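Local coordinates for protein beta-lactamase (Sphaerobacter thermophilus, PDB 4EWF) that probably hydrolyses the amide bond of beta-lactam rings to give substituted beta-amino acids, as a member of the class A beta-lactamase family, at residues A[137-142]-A[166-170]; A[127-131]-A[142-146]; A[106-112]-A[191-196]; A[63-67]-A[179-184]. All coordinates share one frame; numbering follows the deposited sequence. Where two conformers were deposited one is given.

Contact 1: A[137-142]-A[166-170]; sequences LGMRDS and DYALA
Leu137 opens the contact with its carbonyl, O lying 3.9 Å from Leu169 CD1, while its own side chain leans toward the backbone of Ala170. Gly138 follows with positive phi and closes the preceding helix in a Schellman motif; its O is 3.5 Å from the same Leu169 CD1. Met139, deposited as selenomethionine, is the centre of an inverse gamma turn and the first residue of a type I turn that runs to Ser142. Its CB lies against the Asp166 carboxylate and its CG against the Asp166 O, then SE meets Ala170 CB at 3.9 Å. A bend at the last torsion (chi3 66°) brings CE over one face of the Tyr167 ring, a CH-pi contact 3.8 Å from the centroid and 18° off the normal. In this way the turn after helix 127-136 is seated on the first turns of helix 164-175, within the helical part of the class A beta-lactamase fold. At Asp141 the backbone takes over: N donates to Asp166 OD2 at 2.8 Å on the syn lone pair, with an N-H...O angle of 147°. The Asp141 carboxylate is linked to the other oxygen by water 1, which donates to Asp141 OD2 at 2.7 Å and to Asp166 OD1 at 3.1 Å. Ser142 ends the walk as the second donor to the buried Asp166 OD2, its OG meeting the anti lone pair of that oxygen at 2.8 Å.

Contact 2: A[127-131]-A[142-146]; sequences LDAVN and SNLSR
Asn131 lays its carboxamide alongside the backbone of Leu144 and bonds to both of its peptide groups. OD1 accepts from Leu144 N at 3.0 Å in a nearly straight bond (168°), and ND2 donates to Leu144 O at 2.8 Å, with that oxygen close to the amide plane. The pair of bonds fixes the flip of the amide, and the side chain serves the extended loop much as the edge of a neighbouring strand would. OD1 has a further donor in water 2, at 2.7 Å, which also donates to Ser142 O at 2.8 Å. Beside this polar bridge, Leu144 drives its branched end toward the helix, CG lying anti to the backbone N (chi1 173°). Leu127 meets it at about a right angle, CD2 touching Leu144 CG at 3.7 Å. Val130 approaches at a slant instead, with CG1 3.8 Å from Leu144 CD2. Ile122 of helix 115-125 and Val54 also touch Leu144. Asn143 pairs with the backbone of Trp161 and its ND2 bonds to Glu159 O, while Ser145 N bonds to Asn160 OD1, so that the start of the long loop is tied to its end, consistent with the neck of the omega loop of class A beta-lactamases.

Contact 3: A[106-112]-A[191-196]; sequences VYLTISI and MLEKQQ
Met191, a selenomethionine, packs against Tyr107 and Val106 on helix 102-111, bent at chi2 (-66°) so that SE lies 3.8 Å from Tyr107 CA, at the edge of the Tyr107 ring, while its CG meets Val106 CG1 at 4.1 Å. Ile110 sets CG2 3.5 Å from Met191 O and 4.0 Å from Leu192 CD2. The aliphatic part of Lys194 crosses the Tyr107 ring at about a right angle, CD being 3.7 Å from CE1. Helix 102-111 and the end of helix 182-192, with the type I turn from Leu192 to Gln195, belong to the helical domain of the class A fold, and the joint stands beside the probable active site: Leu192 touches Lys216 on strand 212-220, and a likely SxN element begins directly after Ile112. Gln196 N donates to Ser111 O at 3.1 Å, lying in the carbonyl plane on a lone pair. Ser111 OG, set between the backbone N and the carbonyl carbon (chi1 66°), donates back to Tyr107 O and sits over one face of the Tyr107 ring. Water adds further links. Water 3 joins Tyr107 OH, Lys194 O and Gln196 NE2, whereas water 4 donates to Ile110 O at 2.8 Å and accepts from Gln195 NE2 at 3.1 Å. That same NE2 donates to Ser215 O, carrying the connection on to the beta sheet.

Contact 4: A[63-67]-A[179-184]; sequences YRAVD and AASQES
Tyr63 and Ser184 face each other with CA atoms 6.1 Å apart, where the last turn of helix 55-67 passes the beginning of helix 182-192. Arg64 CA comes within 5.8 Å of Ala180 CA, and Asp67 CA within 6.8 Å of Ser181 CA, so the lead-in to the second helix runs close along the end of the first. Tyr63 packs its CB against Ser184 CB. Arg64, extended from CG to NE, reaches past the Ala180 methyl and takes Ala179 O side-on: NE donates at 2.8 Å, nearly along the C=O axis, and NH2 donates to the same Ala179 O at 2.9 Å. The oxygen lies in the guanidinium plane, and with NH1 bonded to Ser136 OG the group is held against rotation. Asp67 spreads its carboxylate over the helix start. OD2 accepts from Ser181 N at 3.0 Å, in a nearly straight bond (167°) that lies out of the carboxylate plane. OD1 accepts from Ser184 OG at 2.7 Å on its syn side, and from Ser181 OG at 3.1 Å from above that plane. Ser181 is the N-cap, its OG accepting in turn from Ser184 N. This ties the capping serine to helix 55-67, and the three donors converging from a helix N-terminus would probably stabilise the negative charge of Asp67.

Overall arrangement
All four contacts tie together the helical part of the chain, their centres 12 to 20 Å apart. Contacts 1 and 2 share Ser142 and hold the two ends of one loop section to helices 164-175 and 127-136. Contacts 3 and 4 both use helix 182-192, at its end and its start, and meet where Met191 CE lies 3.6 Å from Tyr63 OH. Contact 4 also touches contact 1, through Leu137 CD2 and Arg64 NH2. Along the sequence, contacts 3 and 4 interlock and both enclose contacts 1 and 2, which likewise interlock. Segments distant in sequence are thereby drawn into one body, with contact 3 reaching strand 212-220 of the five-stranded sheet.

Contact 1: A[137-142]-A[166-170]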
loop_
_atom_site.group_PDB
_atom_site.type_symbol
_atom_site.label_atom_id
_atom_site.label_comp_id
_atom_site.label_asym_id
_atom_site.label_seq_id
_atom_site.Cartn_x
_atom_site.Cartn_y
_atom_site.Cartn_z
ATOM N N LEU A 137 -1.891 14.345 -6.204
ATOM C CA LEU A 137 -2.960 13.670 -5.467
ATOM C C LEU A 137 -3.266 14.338 -4.126
ATOM O O LEU A 137 -4.078 13.840 -3.347
ATOM C CB LEU A 137 -2.628 12.189 -5.253
ATOM C CG LEU A 137 -2.640 11.342 -6.532
ATOM C CD1 LEU A 137 -2.395 9.881 -6.202
ATOM C CD2 LEU A 137 -3.962 11.527 -7.262
ATOM N N GLY A 138 -2.607 15.461 -3.861
ATOM C CA GLY A 138 -2.805 16.175 -2.611
ATOM C C GLY A 138 -2.146 15.506 -1.419
ATOM O O GLY A 138 -2.505 15.779 -0.273
HETATM N N MSE A 139 -1.176 14.630 -1.676
HETATM C CA MSE A 139 -0.447 13.957 -0.596
HETATM C C MSE A 139 0.715 14.826 -0.092
HETATM O O MSE A 139 1.877 14.608 -0.458
HETATM C CB MSE A 139 0.071 12.592 -1.076
HETATM C CG MSE A 139 -1.042 11.649 -1.525
HETATM SE SE MSE A 139 -0.421 10.113 -2.552
HETATM C CE MSE A 139 0.608 9.166 -1.213
ATOM N N ARG A 140 0.400 15.790 0.770
ATOM C CA ARG A 140 1.357 16.834 1.158
ATOM C C ARG A 140 2.538 16.396 2.026
ATOM O O ARG A 140 3.529 17.123 2.128
ATOM C CB ARG A 140 0.630 17.987 1.865
ATOM C CG ARG A 140 -0.355 18.742 0.996
ATOM C CD ARG A 140 0.263 19.096 -0.343
ATOM N NE ARG A 140 -0.311 20.312 -0.919
ATOM C CZ ARG A 140 0.183 21.534 -0.730
ATOM N NH1 ARG A 140 1.265 21.708 0.025
ATOM N NH2 ARG A 140 -0.403 22.583 -1.295
ATOM N N ASP A 141 2.443 15.234 2.670
ATOM C CA ASP A 141 3.477 14.826 3.632
ATOM C C ASP A 141 4.170 13.517 3.268
ATOM O O ASP A 141 4.793 12.880 4.117
ATOM C CB ASP A 141 2.850 14.689 5.021
ATOM C CG ASP A 141 2.274 15.998 5.516
ATOM O OD1 ASP A 141 3.053 16.973 5.627
ATOM O OD2 ASP A 141 1.048 16.050 5.770
ATOM N N SER A 142 4.038 13.106 2.012
ATOM C CA SER A 142 4.617 11.849 1.571
ATOM C C SER A 142 5.634 12.073 0.449
ATOM O O SER A 142 5.598 13.096 -0.230
ATOM C CB SER A 142 3.513 10.912 1.083
ATOM O OG SER A 142 2.591 10.647 2.130
ATOM N N ASP A 166 -2.557 10.667 3.795
ATOM C CA ASP A 166 -2.086 10.731 2.416
ATOM C C ASP A 166 -2.364 9.435 1.653
ATOM O O ASP A 166 -2.766 9.464 0.494
ATOM C CB ASP A 166 -0.580 11.019 2.372
ATOM C CG ASP A 166 -0.254 12.493 2.626
ATOM O OD1 ASP A 166 -1.193 13.279 2.914
ATOM O OD2 ASP A 166 0.946 12.859 2.561
ATOM N N TYR A 167 -2.133 8.297 2.296
ATOM C CA TYR A 167 -2.310 7.023 1.605
ATOM C C TYR A 167 -3.777 6.651 1.415
ATOM O O TYR A 167 -4.128 5.946 0.467
ATOM C CB TYR A 167 -1.442 5.909 2.235
ATOM C CG TYR A 167 -0.072 5.988 1.605
ATOM C CD1 TYR A 167 0.266 5.153 0.557
ATOM C CD2 TYR A 167 0.836 6.982 1.981
ATOM C CE1 TYR A 167 1.491 5.244 -0.076
ATOM C CE2 TYR A 167 2.078 7.096 1.341
ATOM C CZ TYR A 167 2.390 6.216 0.305
ATOM O OH TYR A 167 3.603 6.278 -0.349
ATOM N N ALA A 168 -4.646 7.173 2.277
ATOM C CA ALA A 168 -6.071 7.018 2.043
ATOM C C ALA A 168 -6.478 7.825 0.795
ATOM O O ALA A 168 -7.245 7.340 -0.037
ATOM C CB ALA A 168 -6.883 7.429 3.277
ATOM N N LEU A 169 -5.939 9.036 0.636
ATOM C CA LEU A 169 -6.230 9.807 -0.578
ATOM C C LEU A 169 -5.810 9.025 -1.818
ATOM O O LEU A 169 -6.497 9.045 -2.840
ATOM C CB LEU A 169 -5.511 11.160 -0.583
ATOM C CG LEU A 169 -5.892 12.152 0.505
ATOM C CD1 LEU A 169 -4.957 13.366 0.468
ATOM C CD2 LEU A 169 -7.371 12.571 0.356
ATOM N N ALA A 170 -4.673 8.349 -1.730
ATOM C CA ALA A 170 -4.153 7.608 -2.878
ATOM C C ALA A 170 -5.123 6.516 -3.303
ATOM O O ALA A 170 -5.421 6.363 -4.487
ATOM C CB ALA A 170 -2.773 7.003 -2.560
HETATM O O HOH W 1 -0.859 14.074 5.875
#

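Contact 2: A[127-131]-A[142-146]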
loop_
_atom_site.group_PDB
_atom_site.type_symbol
_atom_site.label_atom_id
_atom_site.label_comp_id
_atom_site.label_asym_id
_atom_site.label_seq_id
_atom_site.Cartn_x
_atom_site.Cartn_y
_atom_site.Cartn_z
ATOM N N LEU A 127 12.436 9.551 -10.113
ATOM C CA LEU A 127 11.853 9.950 -8.830
ATOM C C LEU A 127 10.886 11.117 -8.978
ATOM O O LEU A 127 9.850 11.179 -8.312
ATOM C CB LEU A 127 12.950 10.327 -7.833
ATOM C CG LEU A 127 13.905 9.223 -7.368
ATOM C CD1 LEU A 127 15.041 9.827 -6.546
ATOM C CD2 LEU A 127 13.157 8.191 -6.568
ATOM N N ASP A 128 11.236 12.061 -9.846
ATOM C CA ASP A 128 10.429 13.266 -9.987
ATOM C C ASP A 128 9.017 12.946 -10.428
ATOM O O ASP A 128 8.054 13.560 -9.947
ATOM C CB ASP A 128 11.090 14.245 -10.959
ATOM C CG ASP A 128 12.240 14.999 -10.319
ATOM O OD1 ASP A 128 13.397 14.536 -10.431
ATOM O OD2 ASP A 128 11.984 16.053 -9.699
ATOM N N ALA A 129 8.893 11.984 -11.340
ATOM C CA ALA A 129 7.579 11.588 -11.839
ATOM C C ALA A 129 6.722 10.988 -10.721
ATOM O O ALA A 129 5.513 11.188 -10.686
ATOM C CB ALA A 129 7.712 10.615 -13.010
ATOM N N VAL A 130 7.341 10.266 -9.796
ATOM C CA VAL A 130 6.577 9.686 -8.690
ATOM C C VAL A 130 6.148 10.795 -7.709
ATOM O O VAL A 130 4.995 10.862 -7.284
ATOM C CB VAL A 130 7.377 8.595 -7.959
ATOM C CG1 VAL A 130 6.551 7.985 -6.832
ATOM C CG2 VAL A 130 7.810 7.506 -8.951
ATOM N N ASN A 131 7.066 11.693 -7.392
ATOM C CA ASN A 131 6.725 12.829 -6.537
ATOM C C ASN A 131 5.711 13.785 -7.175
ATOM O O ASN A 131 4.875 14.367 -6.475
ATOM C CB ASN A 131 7.992 13.540 -6.058
ATOM C CG ASN A 131 8.765 12.696 -5.029
ATOM O OD1 ASN A 131 8.222 12.320 -3.999
ATOM N ND2 ASN A 131 10.011 12.368 -5.336
ATOM N N SER A 142 4.038 13.106 2.012
ATOM C CA SER A 142 4.617 11.849 1.571
ATOM C C SER A 142 5.634 12.073 0.449
ATOM O O SER A 142 5.598 13.096 -0.230
ATOM C CB SER A 142 3.513 10.912 1.083
ATOM O OG SER A 142 2.591 10.647 2.130
ATOM N N ASN A 143 6.514 11.098 0.224
ATOM C CA ASN A 143 7.533 11.274 -0.810
ATOM C C ASN A 143 8.183 9.945 -1.178
ATOM O O ASN A 143 8.114 8.971 -0.415
ATOM C CB ASN A 143 8.618 12.234 -0.306
ATOM C CG ASN A 143 9.447 11.625 0.837
ATOM O OD1 ASN A 143 8.936 11.410 1.936
ATOM N ND2 ASN A 143 10.723 11.319 0.564
ATOM N N LEU A 144 8.807 9.919 -2.351
ATOM C CA LEU A 144 9.746 8.865 -2.706
ATOM C C LEU A 144 11.089 9.533 -2.997
ATOM O O LEU A 144 11.214 10.309 -3.944
ATOM C CB LEU A 144 9.265 8.095 -3.941
ATOM C CG LEU A 144 10.284 7.079 -4.464
ATOM C CD1 LEU A 144 10.450 5.973 -3.446
ATOM C CD2 LEU A 144 9.847 6.508 -5.802
ATOM N N SER A 145 12.089 9.255 -2.169
ATOM C CA SER A 145 13.385 9.902 -2.309
ATOM C C SER A 145 14.508 8.876 -2.240
ATOM O O SER A 145 15.665 9.205 -2.456
ATOM C CB SER A 145 13.569 10.973 -1.223
ATOM O OG SER A 145 12.596 12.009 -1.367
ATOM N N ARG A 146 14.153 7.621 -1.964
ATOM C CA ARG A 146 15.137 6.563 -1.700
ATOM C C ARG A 146 14.727 5.236 -2.360
ATOM O O ARG A 146 13.607 4.755 -2.143
ATOM C CB ARG A 146 15.280 6.396 -0.179
ATOM C CG ARG A 146 16.140 5.235 0.327
ATOM C CD ARG A 146 16.119 5.221 1.864
ATOM N NE ARG A 146 16.441 3.924 2.461
ATOM C CZ ARG A 146 17.640 3.596 2.922
ATOM N NH1 ARG A 146 18.638 4.467 2.847
ATOM N NH2 ARG A 146 17.844 2.398 3.455
HETATM O O HOH W 2 6.754 14.113 -2.612
#

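Contact 3: A[106-112]-A[191-196]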
loop_
_atom_site.group_PDB
_atom_site.type_symbol
_atom_site.label_atom_id
_atom_site.label_comp_id
_atom_site.label_asym_id
_atom_site.label_seq_id
_atom_site.Cartn_x
_atom_site.Cartn_y
_atom_site.Cartn_z
ATOM N N VAL A 106 5.653 -4.391 -12.816
ATOM C CA VAL A 106 4.590 -3.837 -11.977
ATOM C C VAL A 106 4.014 -4.948 -11.112
ATOM O O VAL A 106 3.834 -4.780 -9.905
ATOM C CB VAL A 106 3.468 -3.192 -12.840
ATOM C CG1 VAL A 106 2.295 -2.736 -11.966
ATOM C CG2 VAL A 106 4.038 -2.014 -13.610
ATOM N N TYR A 107 3.755 -6.098 -11.730
ATOM C CA TYR A 107 3.184 -7.229 -11.004
ATOM C C TYR A 107 4.064 -7.707 -9.842
ATOM O O TYR A 107 3.574 -7.886 -8.721
ATOM C CB TYR A 107 2.851 -8.412 -11.934
ATOM C CG TYR A 107 2.526 -9.634 -11.113
ATOM C CD1 TYR A 107 1.292 -9.751 -10.474
ATOM C CD2 TYR A 107 3.464 -10.639 -10.922
ATOM C CE1 TYR A 107 0.997 -10.834 -9.684
ATOM C CE2 TYR A 107 3.179 -11.734 -10.136
ATOM C CZ TYR A 107 1.950 -11.822 -9.516
ATOM O OH TYR A 107 1.655 -12.905 -8.736
ATOM N N LEU A 108 5.353 -7.911 -10.102
ATOM C CA LEU A 108 6.293 -8.315 -9.055
ATOM C C LEU A 108 6.431 -7.257 -7.958
ATOM O O LEU A 108 6.503 -7.569 -6.765
ATOM C CB LEU A 108 7.668 -8.654 -9.655
ATOM C CG LEU A 108 7.658 -9.851 -10.607
ATOM C CD1 LEU A 108 8.995 -9.957 -11.308
ATOM C CD2 LEU A 108 7.332 -11.142 -9.862
ATOM N N THR A 109 6.446 -5.998 -8.372
ATOM C CA THR A 109 6.503 -4.878 -7.435
ATOM C C THR A 109 5.331 -4.901 -6.417
ATOM O O THR A 109 5.535 -4.764 -5.209
ATOM C CB THR A 109 6.541 -3.528 -8.196
ATOM O OG1 THR A 109 7.806 -3.390 -8.865
ATOM C CG2 THR A 109 6.362 -2.343 -7.235
ATOM N N ILE A 110 4.123 -5.110 -6.922
ATOM C CA ILE A 110 2.909 -5.048 -6.111
ATOM C C ILE A 110 2.603 -6.352 -5.360
ATOM O O ILE A 110 2.321 -6.328 -4.162
ATOM C CB ILE A 110 1.689 -4.637 -6.985
ATOM C CG1 ILE A 110 1.911 -3.244 -7.583
ATOM C CG2 ILE A 110 0.407 -4.663 -6.180
ATOM C CD1 ILE A 110 2.166 -2.140 -6.528
ATOM N N SER A 111 2.649 -7.481 -6.061
ATOM C CA SER A 111 2.206 -8.755 -5.491
ATOM C C SER A 111 3.081 -9.249 -4.343
ATOM O O SER A 111 2.573 -9.728 -3.320
ATOM C CB SER A 111 2.125 -9.842 -6.576
ATOM O OG SER A 111 3.413 -10.139 -7.085
ATOM N N ILE A 112 4.394 -9.155 -4.520
ATOM C CA ILE A 112 5.324 -9.669 -3.522
ATOM C C ILE A 112 6.370 -8.638 -3.098
ATOM O O ILE A 112 7.342 -8.976 -2.412
ATOM C CB ILE A 112 6.057 -10.942 -4.026
ATOM C CG1 ILE A 112 7.006 -10.604 -5.179
ATOM C CG2 ILE A 112 5.067 -11.995 -4.477
ATOM C CD1 ILE A 112 8.080 -11.674 -5.404
HETATM N N MSE A 191 -4.266 -5.003 -9.929
HETATM C CA MSE A 191 -2.926 -5.349 -9.432
HETATM C C MSE A 191 -2.942 -5.489 -7.906
HETATM O O MSE A 191 -2.403 -6.451 -7.357
HETATM C CB MSE A 191 -1.883 -4.293 -9.812
HETATM C CG MSE A 191 -1.399 -4.363 -11.234
HETATM SE SE MSE A 191 -0.394 -6.027 -11.586
HETATM C CE MSE A 191 -0.111 -5.762 -13.509
ATOM N N LEU A 192 -3.529 -4.504 -7.223
ATOM C CA LEU A 192 -3.618 -4.553 -5.761
ATOM C C LEU A 192 -4.341 -5.811 -5.282
ATOM O O LEU A 192 -4.015 -6.351 -4.227
ATOM C CB LEU A 192 -4.292 -3.291 -5.201
ATOM C CG LEU A 192 -3.437 -2.036 -5.382
ATOM C CD1 LEU A 192 -4.246 -0.787 -5.085
ATOM C CD2 LEU A 192 -2.181 -2.107 -4.488
ATOM N N GLU A 193 -5.288 -6.298 -6.072
ATOM C CA GLU A 193 -6.002 -7.523 -5.719
ATOM C C GLU A 193 -5.067 -8.740 -5.741
ATOM O O GLU A 193 -5.375 -9.786 -5.173
ATOM C CB GLU A 193 -7.209 -7.744 -6.640
ATOM C CG GLU A 193 -8.319 -6.705 -6.436
ATOM C CD GLU A 193 -9.475 -6.825 -7.434
ATOM O OE1 GLU A 193 -9.767 -7.949 -7.896
ATOM O OE2 GLU A 193 -10.101 -5.782 -7.743
ATOM N N LYS A 194 -3.917 -8.597 -6.386
ATOM C CA LYS A 194 -2.979 -9.716 -6.481
ATOM C C LYS A 194 -1.994 -9.783 -5.299
ATOM O O LYS A 194 -1.116 -10.646 -5.254
ATOM C CB LYS A 194 -2.279 -9.695 -7.846
ATOM C CG LYS A 194 -3.282 -10.008 -8.967
ATOM C CD LYS A 194 -2.618 -10.293 -10.281
ATOM C CE LYS A 194 -3.651 -10.729 -11.311
ATOM N NZ LYS A 194 -4.740 -9.719 -11.432
ATOM N N GLN A 195 -2.159 -8.867 -4.343
ATOM C CA GLN A 195 -1.432 -8.890 -3.066
ATOM C C GLN A 195 -1.337 -10.316 -2.506
ATOM O O GLN A 195 -2.351 -10.991 -2.344
ATOM C CB GLN A 195 -2.152 -7.978 -2.060
ATOM C CG GLN A 195 -1.594 -7.991 -0.642
ATOM C CD GLN A 195 -0.105 -7.732 -0.603
ATOM O OE1 GLN A 195 0.660 -8.589 -0.190
ATOM N NE2 GLN A 195 0.311 -6.542 -1.026
ATOM N N GLN A 196 -0.127 -10.785 -2.215
ATOM C CA GLN A 196 0.025 -12.179 -1.795
ATOM C C GLN A 196 -0.004 -12.416 -0.282
ATOM O O GLN A 196 -0.077 -13.563 0.157
ATOM C CB GLN A 196 1.281 -12.805 -2.409
ATOM C CG GLN A 196 1.185 -12.905 -3.920
ATOM C CD GLN A 196 2.135 -13.932 -4.502
ATOM O OE1 GLN A 196 2.951 -14.527 -3.785
ATOM N NE2 GLN A 196 2.026 -14.158 -5.810
HETATM O O HOH W 3 -0.327 -12.614 -6.964
HETATM O O HOH W 4 3.375 -6.649 -1.550
HETATM O O HOH W 5 3.329 -8.971 -0.029
#

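Contact 4: A[63-67]-A[179-184]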
loop_
_atom_site.group_PDB
_atom_site.type_symbol
_atom_site.label_atom_id
_atom_site.label_comp_id
_atom_site.label_asym_id
_atom_site.label_seq_id
_atom_site.Cartn_x
_atom_site.Cartn_y
_atom_site.Cartn_z
ATOM N N TYR A 63 1.626 3.898 -14.838
ATOM C CA TYR A 63 0.438 3.891 -15.693
ATOM C C TYR A 63 0.157 5.242 -16.352
ATOM O O TYR A 63 -0.374 5.290 -17.466
ATOM C CB TYR A 63 -0.802 3.354 -14.958
ATOM C CG TYR A 63 -0.777 1.845 -14.823
ATOM C CD1 TYR A 63 -1.467 1.037 -15.727
ATOM C CD2 TYR A 63 -0.033 1.226 -13.828
ATOM C CE1 TYR A 63 -1.437 -0.345 -15.625
ATOM C CE2 TYR A 63 0.009 -0.157 -13.718
ATOM C CZ TYR A 63 -0.700 -0.940 -14.622
ATOM O OH TYR A 63 -0.656 -2.316 -14.521
ATOM N N ARG A 64 0.521 6.337 -15.684
ATOM C CA ARG A 64 0.372 7.661 -16.296
ATOM C C ARG A 64 1.294 7.791 -17.503
ATOM O O ARG A 64 0.938 8.409 -18.506
ATOM C CB ARG A 64 0.676 8.778 -15.295
ATOM C CG ARG A 64 -0.367 8.939 -14.211
ATOM C CD ARG A 64 -0.242 10.292 -13.546
ATOM N NE ARG A 64 -1.218 10.440 -12.476
ATOM C CZ ARG A 64 -1.226 11.450 -11.610
ATOM N NH1 ARG A 64 -0.302 12.403 -11.684
ATOM N NH2 ARG A 64 -2.154 11.504 -10.661
ATOM N N ALA A 65 2.482 7.195 -17.399
ATOM C CA ALA A 65 3.416 7.157 -18.524
ATOM C C ALA A 65 2.813 6.365 -19.682
ATOM O O ALA A 65 2.947 6.745 -20.852
ATOM C CB ALA A 65 4.752 6.534 -18.087
ATOM N N VAL A 66 2.163 5.251 -19.353
ATOM C CA VAL A 66 1.474 4.442 -20.354
ATOM C C VAL A 66 0.323 5.239 -20.973
ATOM O O VAL A 66 0.146 5.218 -22.185
ATOM C CB VAL A 66 0.944 3.111 -19.766
ATOM C CG1 VAL A 66 0.134 2.347 -20.812
ATOM C CG2 VAL A 66 2.096 2.258 -19.261
ATOM N N ASP A 67 -0.438 5.957 -20.145
ATOM C CA ASP A 67 -1.522 6.805 -20.665
ATOM C C ASP A 67 -0.995 7.861 -21.643
ATOM O O ASP A 67 -1.613 8.126 -22.671
ATOM C CB ASP A 67 -2.288 7.507 -19.533
ATOM C CG ASP A 67 -3.097 6.543 -18.675
ATOM O OD1 ASP A 67 -3.353 5.405 -19.123
ATOM O OD2 ASP A 67 -3.483 6.936 -17.550
ATOM N N ALA A 179 -6.827 8.880 -10.332
ATOM C CA ALA A 179 -5.375 8.721 -10.208
ATOM C C ALA A 179 -4.672 8.701 -11.559
ATOM O O ALA A 179 -3.509 9.093 -11.666
ATOM C CB ALA A 179 -5.025 7.461 -9.402
ATOM N N ALA A 180 -5.383 8.224 -12.578
ATOM C CA ALA A 180 -4.881 8.135 -13.949
ATOM C C ALA A 180 -6.123 7.979 -14.826
ATOM O O ALA A 180 -7.223 8.305 -14.380
ATOM C CB ALA A 180 -3.928 6.937 -14.106
ATOM N N SER A 181 -5.978 7.492 -16.057
ATOM C CA SER A 181 -7.169 7.223 -16.866
ATOM C C SER A 181 -7.985 6.131 -16.174
ATOM O O SER A 181 -7.450 5.396 -15.341
ATOM C CB SER A 181 -6.794 6.796 -18.281
ATOM O OG SER A 181 -6.375 5.445 -18.309
ATOM N N GLN A 182 -9.273 6.034 -16.493
ATOM C CA GLN A 182 -10.137 5.043 -15.840
ATOM C C GLN A 182 -9.674 3.618 -16.141
ATOM O O GLN A 182 -9.735 2.739 -15.277
ATOM C CB GLN A 182 -11.604 5.226 -16.246
ATOM C CG GLN A 182 -12.541 4.179 -15.662
ATOM C CD GLN A 182 -12.510 4.169 -14.143
ATOM O OE1 GLN A 182 -13.077 5.052 -13.496
ATOM N NE2 GLN A 182 -11.838 3.175 -13.563
ATOM N N GLU A 183 -9.222 3.382 -17.370
ATOM C CA GLU A 183 -8.687 2.073 -17.738
ATOM C C GLU A 183 -7.504 1.722 -16.846
ATOM O O GLU A 183 -7.392 0.601 -16.347
ATOM C CB GLU A 183 -8.246 2.040 -19.210
ATOM C CG GLU A 183 -7.573 0.732 -19.609
ATOM C CD GLU A 183 -6.969 0.763 -21.008
ATOM O OE1 GLU A 183 -5.858 0.210 -21.192
ATOM O OE2 GLU A 183 -7.607 1.327 -21.922
ATOM N N SER A 184 -6.621 2.690 -16.639
ATOM C CA SER A 184 -5.456 2.447 -15.807
ATOM C C SER A 184 -5.840 2.250 -14.338
ATOM O O SER A 184 -5.324 1.353 -13.666
ATOM C CB SER A 184 -4.427 3.561 -15.996
ATOM O OG SER A 184 -3.873 3.491 -17.303
#